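Local atomic coordinates of dehydrogenase (Sinorhizobium meliloti, PDB entry 3UOE), a protein that probably acts as an oxidoreductase of the malate/L-lactate dehydrogenase (LDH2/MDH2) family. Residues A[160-165]-A[178-183]. Sequence-based numbering, arbitrary orientation.
Sequences MSTSEA and GTNPVA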
HETATM    1  N   MSE A 160      -8.114  -2.026  -4.124  1.00  6.04           N
HETATM    2  CA  MSE A 160      -8.445  -1.007  -3.129  1.00  6.88           C
HETATM    3  C   MSE A 160      -9.917  -0.662  -3.216  1.00  7.59           C
HETATM    4  O   MSE A 160     -10.528  -0.744  -4.286  1.00  6.53           O
HETATM    5  CB  MSE A 160      -7.651   0.278  -3.365  1.00  7.68           C
HETATM    6  CG  MSE A 160      -6.243   0.261  -2.830  1.00  9.56           C
HETATM    7 SE   MSE A 160      -5.130   1.605  -3.735  1.00 23.75          SE
HETATM    8  CE  MSE A 160      -6.309   3.149  -3.625  1.00 19.06           C
ATOM      9  N   SER A 161     -10.482  -0.257  -2.087  1.00  6.52           N
ATOM     10  CA  SER A 161     -11.869   0.165  -2.041  1.00  5.85           C
ATOM     11  C   SER A 161     -11.975   1.152  -0.896  1.00  8.06           C
ATOM     12  O   SER A 161     -11.292   1.004   0.124  1.00  7.66           O
ATOM     13  CB  SER A 161     -12.781  -1.040  -1.789  1.00  8.01           C
ATOM     14  OG  SER A 161     -14.155  -0.723  -1.978  1.00  9.33           O
ATOM     15  N   THR A 162     -12.811   2.168  -1.071  1.00  6.27           N
ATOM     16  CA  THR A 162     -13.066   3.137  -0.017  1.00  6.40           C
ATOM     17  C   THR A 162     -14.441   2.919   0.625  1.00  6.56           C
ATOM     18  O   THR A 162     -15.154   1.964   0.288  1.00  6.24           O
ATOM     19  CB  THR A 162     -12.945   4.575  -0.538  1.00  6.72           C
ATOM     20  OG1 THR A 162     -13.880   4.782  -1.607  1.00  6.76           O
ATOM     21  CG2 THR A 162     -11.517   4.850  -1.017  1.00  4.98           C
ATOM     22  N   SER A 163     -14.815   3.808   1.540  1.00  6.23           N
ATOM     23  CA  SER A 163     -16.034   3.615   2.328  1.00  6.96           C
ATOM     24  C   SER A 163     -16.562   4.915   2.918  1.00  6.04           C
ATOM     25  O   SER A 163     -16.018   5.977   2.659  1.00  6.84           O
ATOM     26  CB  SER A 163     -15.742   2.656   3.482  1.00  6.12           C
ATOM     27  OG  SER A 163     -15.043   3.341   4.501  1.00  5.11           O
ATOM     28  N   GLU A 164     -17.630   4.808   3.707  1.00  6.80           N
ATOM     29  CA  GLU A 164     -18.095   5.898   4.549  1.00  6.58           C
ATOM     30  C   GLU A 164     -16.948   6.341   5.449  1.00  7.69           C
ATOM     31  O   GLU A 164     -16.118   5.523   5.861  1.00  7.42           O
ATOM     32  CB  GLU A 164     -19.258   5.452   5.445  1.00  7.40           C
ATOM     33  CG  GLU A 164     -20.630   5.363   4.781  1.00  8.55           C
ATOM     34  CD  GLU A 164     -20.881   4.019   4.115  1.00 10.01           C
ATOM     35  OE1 GLU A 164     -19.900   3.294   3.819  1.00  7.63           O
ATOM     36  OE2 GLU A 164     -22.071   3.685   3.890  1.00 11.26           O
ATOM     37  N   ALA A 165     -16.908   7.631   5.755  1.00  5.61           N
ATOM     38  CA  ALA A 165     -15.942   8.165   6.700  1.00  7.10           C
ATOM     39  C   ALA A 165     -16.137   7.500   8.061  1.00  7.88           C
ATOM     40  O   ALA A 165     -17.131   7.741   8.742  1.00  8.10           O
ATOM     41  CB  ALA A 165     -16.110   9.683   6.814  1.00  6.90           C
ATOM     42  N   GLY A 178     -12.076   6.621   5.102  1.00  5.87           N
ATOM     43  CA  GLY A 178     -12.725   5.321   5.052  1.00  5.88           C
ATOM     44  C   GLY A 178     -11.859   4.238   5.674  1.00  7.09           C
ATOM     45  O   GLY A 178     -10.695   4.491   6.013  1.00  6.34           O
ATOM     46  N   THR A 179     -12.414   3.036   5.827  1.00  5.44           N
ATOM     47  CA  THR A 179     -11.632   1.916   6.345  1.00  6.75           C
ATOM     48  C   THR A 179     -10.561   1.475   5.345  1.00  6.13           C
ATOM     49  O   THR A 179      -9.577   0.840   5.718  1.00  7.24           O
ATOM     50  CB  THR A 179     -12.525   0.726   6.748  1.00  9.26           C
ATOM     51  OG1 THR A 179     -13.374   0.371   5.653  1.00  8.20           O
ATOM     52  CG2 THR A 179     -13.382   1.086   7.955  1.00  9.41           C
ATOM     53  N   ASN A 180     -10.781   1.807   4.073  1.00  7.13           N
ATOM     54  CA  ASN A 180      -9.760   1.750   3.009  1.00  6.50           C
ATOM     55  C   ASN A 180      -8.787   0.583   3.032  1.00  8.23           C
ATOM     56  O   ASN A 180      -7.587   0.766   3.262  1.00  8.18           O
ATOM     57  CB  ASN A 180      -8.971   3.059   2.948  1.00  6.02           C
ATOM     58  CG  ASN A 180      -9.865   4.252   2.713  1.00  6.42           C
ATOM     59  OD1 ASN A 180     -11.084   4.103   2.566  1.00  5.85           O
ATOM     60  ND2 ASN A 180      -9.272   5.445   2.672  1.00  6.12           N
ATOM     61  N   PRO A 181      -9.299  -0.619   2.757  1.00  7.41           N
ATOM     62  CA  PRO A 181      -8.450  -1.801   2.649  1.00  7.03           C
ATOM     63  C   PRO A 181      -7.660  -1.783   1.342  1.00  9.81           C
ATOM     64  O   PRO A 181      -8.106  -1.219   0.325  1.00  6.00           O
ATOM     65  CB  PRO A 181      -9.451  -2.964   2.602  1.00  7.15           C
ATOM     66  CG  PRO A 181     -10.818  -2.357   2.501  1.00  7.69           C
ATOM     67  CD  PRO A 181     -10.687  -0.875   2.349  1.00  6.54           C
ATOM     68  N   VAL A 182      -6.485  -2.401   1.380  1.00  9.38           N
ATOM     69  CA  VAL A 182      -5.775  -2.753   0.170  1.00  7.75           C
ATOM     70  C   VAL A 182      -5.433  -4.237   0.220  1.00  8.63           C
ATOM     71  O   VAL A 182      -5.032  -4.754   1.257  1.00  9.37           O
ATOM     72  CB  VAL A 182      -4.496  -1.934   0.003  1.00  8.12           C
ATOM     73  CG1 VAL A 182      -3.610  -2.077   1.235  1.00  9.57           C
ATOM     74  CG2 VAL A 182      -3.759  -2.379  -1.251  1.00  7.73           C
ATOM     75  N   ALA A 183      -5.617  -4.926  -0.900  1.00  8.91           N
ATOM     76  CA  ALA A 183      -5.234  -6.330  -0.998  1.00  6.94           C
ATOM     77  C   ALA A 183      -4.199  -6.543  -2.107  1.00  7.64           C
ATOM     78  O   ALA A 183      -4.271  -5.920  -3.172  1.00  6.90           O
ATOM     79  CB  ALA A 183      -6.458  -7.202  -1.220  1.00  6.38           C
TER
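Ser-163 reaches across to the backbone of Gly-178 and Thr-179, just beyond the end of strand 156-161 and in the loop that leads into the antiparallel strand 182-186 of the mixed sheet. Its OG, set between its own N and carbonyl carbon (chi1 77°), accepts the N-H of Thr-179 (N to OG 3.0 Å, 152° at the hydrogen) and donates to the carbonyl O of Glu-164 (OG to O 2.8 Å). Gly-178 CA lies 3.1 Å from the same OG, where a CB would collide. Replacing Ser-163 by an alanine is likely to strip the Thr-179 N-H of its acceptor and Glu-164 O of its donor.

Asn-180 swings its amide beside its own backbone N (chi1 -58°), bringing OD1 within 3.4 Å of Thr-162 CA, while ND2 binds Gly-253 O and Glu-257 of helix 246-264. Ser-161 O receives the CA-H of Asn-180 (CA to O 3.4 Å), and Pro-181, having no N-H to offer, sets its CD against that oxygen. At the non-hydrogen-bonded pair, Met-160 (selenomethionine) lays CG against Val-182 CG2 (4.0 Å) before bending toward helix 246-264. The loops thus meet through one N-H bond and CA-H...O contacts, the serine hydroxyl's rotation probably fixed by Glu-164 O; the apolar contact belongs to the strand ends.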